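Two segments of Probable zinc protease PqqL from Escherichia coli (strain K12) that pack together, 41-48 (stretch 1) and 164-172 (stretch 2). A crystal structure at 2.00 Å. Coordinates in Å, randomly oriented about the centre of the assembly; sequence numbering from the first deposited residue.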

# COMPACT_ATOMS: atom_id res chain seq x y z
N GLY A 41 -13.16 -1.87 -4.46
CA GLY A 41 -12.68 -0.58 -4.92
C GLY A 41 -12.97 -0.39 -6.40
O GLY A 41 -13.94 -0.93 -6.92
N SER A 42 -12.13 0.37 -7.09
CA SER A 42 -12.29 0.67 -8.51
C SER A 42 -12.08 -0.53 -9.43
O SER A 42 -12.60 -0.49 -10.54
CB SER A 42 -11.35 1.81 -8.92
OG SER A 42 -10.01 1.43 -8.66
N LEU A 43 -11.30 -1.57 -9.02
CA LEU A 43 -11.05 -2.73 -9.91
C LEU A 43 -12.34 -3.36 -10.44
O LEU A 43 -12.39 -3.76 -11.60
CB LEU A 43 -10.18 -3.82 -9.26
CG LEU A 43 -8.72 -3.50 -8.88
CD1 LEU A 43 -8.10 -4.65 -8.15
CD2 LEU A 43 -7.88 -3.16 -10.08
N GLN A 44 -13.37 -3.45 -9.59
CA GLN A 44 -14.65 -4.11 -9.91
C GLN A 44 -15.60 -3.32 -10.79
O GLN A 44 -16.60 -3.89 -11.22
CB GLN A 44 -15.36 -4.53 -8.62
CG GLN A 44 -14.53 -5.46 -7.74
CD GLN A 44 -14.07 -6.73 -8.41
OE1 GLN A 44 -14.79 -7.36 -9.19
NE2 GLN A 44 -12.85 -7.15 -8.10
N GLU A 45 -15.29 -2.04 -11.07
CA GLU A 45 -16.13 -1.18 -11.90
C GLU A 45 -16.24 -1.70 -13.33
O GLU A 45 -15.24 -2.13 -13.92
CB GLU A 45 -15.55 0.24 -11.95
CG GLU A 45 -15.58 1.01 -10.64
CD GLU A 45 -14.79 2.30 -10.66
OE1 GLU A 45 -13.99 2.52 -11.60
OE2 GLU A 45 -14.98 3.12 -9.73
N GLU A 46 -17.45 -1.63 -13.91
CA GLU A 46 -17.68 -1.99 -15.31
C GLU A 46 -17.16 -0.83 -16.17
O GLU A 46 -16.90 0.25 -15.64
CB GLU A 46 -19.18 -2.25 -15.57
CG GLU A 46 -19.74 -3.50 -14.90
CD GLU A 46 -19.02 -4.82 -15.15
OE1 GLU A 46 -18.51 -5.03 -16.27
OE2 GLU A 46 -18.97 -5.64 -14.20
N ASP A 47 -16.99 -1.04 -17.50
CA ASP A 47 -16.49 -0.03 -18.44
C ASP A 47 -17.28 1.31 -18.42
O ASP A 47 -16.71 2.36 -18.71
CB ASP A 47 -16.43 -0.60 -19.88
CG ASP A 47 -15.36 -1.66 -20.11
OD1 ASP A 47 -14.59 -1.96 -19.16
OD2 ASP A 47 -15.29 -2.19 -21.24
N ASN A 48 -18.56 1.26 -18.03
CA ASN A 48 -19.41 2.44 -17.94
C ASN A 48 -19.53 2.96 -16.49
O ASN A 48 -20.41 3.77 -16.20
CB ASN A 48 -20.79 2.13 -18.55
CG ASN A 48 -21.62 1.15 -17.74
OD1 ASN A 48 -21.11 0.21 -17.13
ND2 ASN A 48 -22.92 1.37 -17.73
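Stretch 2 (164-172) TRNLDREPI

Stretch 2 packs on stretch 1 without regular secondary structure on either side. Residues 165-167 have helical phi/psi, as do 42-44, but neither segment builds a regular helix, and the contact is organised by side chains reaching for backbone carbonyls of the other stretch. Over the two closest pairs the order is reversed: the CA of Ser-42 lies 5.2 Å from the CA of Pro-171, and the CA of Leu-43 lies 5.6 Å from the CA of Arg-169.

Two arginines do most of the work, since a guanidinium offers several donors to carbonyls that loops leave free. Arg-165 clasps one acceptor with two donors: its NE is 2.9 Å and its NH2 3.1 Å from Leu-43 O. The same NH2 is 3.0 Å from Glu-45 O, but the angle is too poor for a hydrogen bond; it donates instead to water 3, at 2.8 Å from the water O. Glu-45 O is satisfied by Arg-169, whose NE lies 3.0 Å and NH2 3.2 Å from it. Arg-169 NH2 also forms a salt bridge with Asp-47 OD1 at 2.8 Å, while its NH1 turns back to its own stretch, 2.8 Å from Asp-168 O. All three nitrogens of this guanidinium are thus engaged.

Ser-42 reverses the traffic: its OG, in rotamer p, donates to Arg-169 O at 2.7 Å, a short reach suited to a small hydroxyl. Its own O accepts from Glu-45 N at 3.1 Å, closing a turn. The carboxylate of Glu-45 meets stretch 2 through water: the O of water 1 is 2.7 Å from Glu-45 OE2 and 2.6 Å from Pro-171 O and donates to both; the O of water 2 is 2.9 Å from Glu-45 OE1 and 2.8 Å from Glu-170 O and again donates to both.

Leu-43 points its CA-to-CB bond away, yet its branched end comes nearer: CD2 packs 3.7 Å from Arg-165 CG, carbon on carbon, and 3.6 Å from the backbone N of Asn-166, a close contact for an uncharged side chain that needs no hydrogen-bond partner.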

# COMPACT_ATOMS: atom_id res chain seq x y z
N THR A 164 -1.99 -5.26 -15.98
CA THR A 164 -2.74 -5.31 -14.72
C THR A 164 -4.14 -4.74 -14.99
O THR A 164 -4.29 -3.91 -15.88
CB THR A 164 -2.07 -4.47 -13.61
OG1 THR A 164 -2.11 -3.11 -13.96
CG2 THR A 164 -0.64 -4.88 -13.32
N ARG A 165 -5.15 -5.13 -14.19
CA ARG A 165 -6.49 -4.54 -14.29
C ARG A 165 -6.40 -3.07 -13.74
O ARG A 165 -7.12 -2.19 -14.21
CB ARG A 165 -7.51 -5.39 -13.52
CG ARG A 165 -8.88 -4.77 -13.31
CD ARG A 165 -9.73 -4.65 -14.56
NE ARG A 165 -11.12 -4.44 -14.17
CZ ARG A 165 -12.16 -4.62 -14.97
NH1 ARG A 165 -11.99 -4.98 -16.23
NH2 ARG A 165 -13.39 -4.44 -14.50
N ASN A 166 -5.46 -2.84 -12.79
CA ASN A 166 -5.13 -1.55 -12.16
C ASN A 166 -4.82 -0.47 -13.19
O ASN A 166 -5.14 0.70 -12.96
CB ASN A 166 -3.91 -1.73 -11.22
CG ASN A 166 -4.15 -2.74 -10.13
OD1 ASN A 166 -4.28 -3.93 -10.40
ND2 ASN A 166 -4.23 -2.30 -8.88
N LEU A 167 -4.18 -0.86 -14.32
CA LEU A 167 -3.85 0.08 -15.40
C LEU A 167 -5.12 0.79 -15.92
O LEU A 167 -5.12 2.00 -16.12
CB LEU A 167 -3.09 -0.66 -16.53
CG LEU A 167 -2.71 0.16 -17.81
CD1 LEU A 167 -1.58 1.16 -17.52
CD2 LEU A 167 -2.31 -0.77 -18.96
N ASP A 168 -6.20 0.04 -16.10
CA ASP A 168 -7.47 0.55 -16.63
C ASP A 168 -8.47 1.04 -15.57
O ASP A 168 -9.60 1.41 -15.93
CB ASP A 168 -8.11 -0.58 -17.47
CG ASP A 168 -7.24 -1.00 -18.65
OD1 ASP A 168 -7.05 -0.17 -19.56
OD2 ASP A 168 -6.75 -2.15 -18.65
N ARG A 169 -8.09 1.02 -14.28
CA ARG A 169 -8.99 1.33 -13.18
C ARG A 169 -8.44 2.28 -12.10
O ARG A 169 -8.60 2.01 -10.91
CB ARG A 169 -9.49 0.02 -12.52
CG ARG A 169 -10.40 -0.86 -13.41
CD ARG A 169 -11.67 -0.12 -13.81
NE ARG A 169 -12.60 -0.93 -14.60
CZ ARG A 169 -12.56 -1.05 -15.92
NH1 ARG A 169 -11.61 -0.43 -16.62
NH2 ARG A 169 -13.46 -1.78 -16.56
N GLU A 170 -7.88 3.44 -12.51
CA GLU A 170 -7.42 4.46 -11.55
C GLU A 170 -8.67 4.94 -10.74
O GLU A 170 -9.71 5.21 -11.35
CB GLU A 170 -6.76 5.64 -12.27
CG GLU A 170 -5.73 6.37 -11.42
CD GLU A 170 -5.47 7.82 -11.80
OE1 GLU A 170 -5.68 8.18 -12.98
OE2 GLU A 170 -5.06 8.59 -10.91
N PRO A 171 -8.61 4.97 -9.38
CA PRO A 171 -9.83 5.27 -8.59
C PRO A 171 -10.61 6.55 -8.94
O PRO A 171 -11.83 6.50 -8.90
CB PRO A 171 -9.31 5.30 -7.15
CG PRO A 171 -8.14 4.37 -7.16
CD PRO A 171 -7.48 4.58 -8.50
N ILE A 172 -9.95 7.66 -9.33
CA ILE A 172 -10.67 8.89 -9.70
C ILE A 172 -11.64 8.68 -10.90
O ILE A 172 -12.64 9.39 -11.01
CB ILE A 172 -9.70 10.10 -9.93
CG1 ILE A 172 -10.45 11.45 -10.03
CG2 ILE A 172 -8.78 9.89 -11.15
CD1 ILE A 172 -11.02 12.05 -8.68
O HOH W 1 -13.55 4.68 -8.05
O HOH W 2 -11.56 3.62 -12.71
O HOH W 3 -15.16 -5.42 -16.42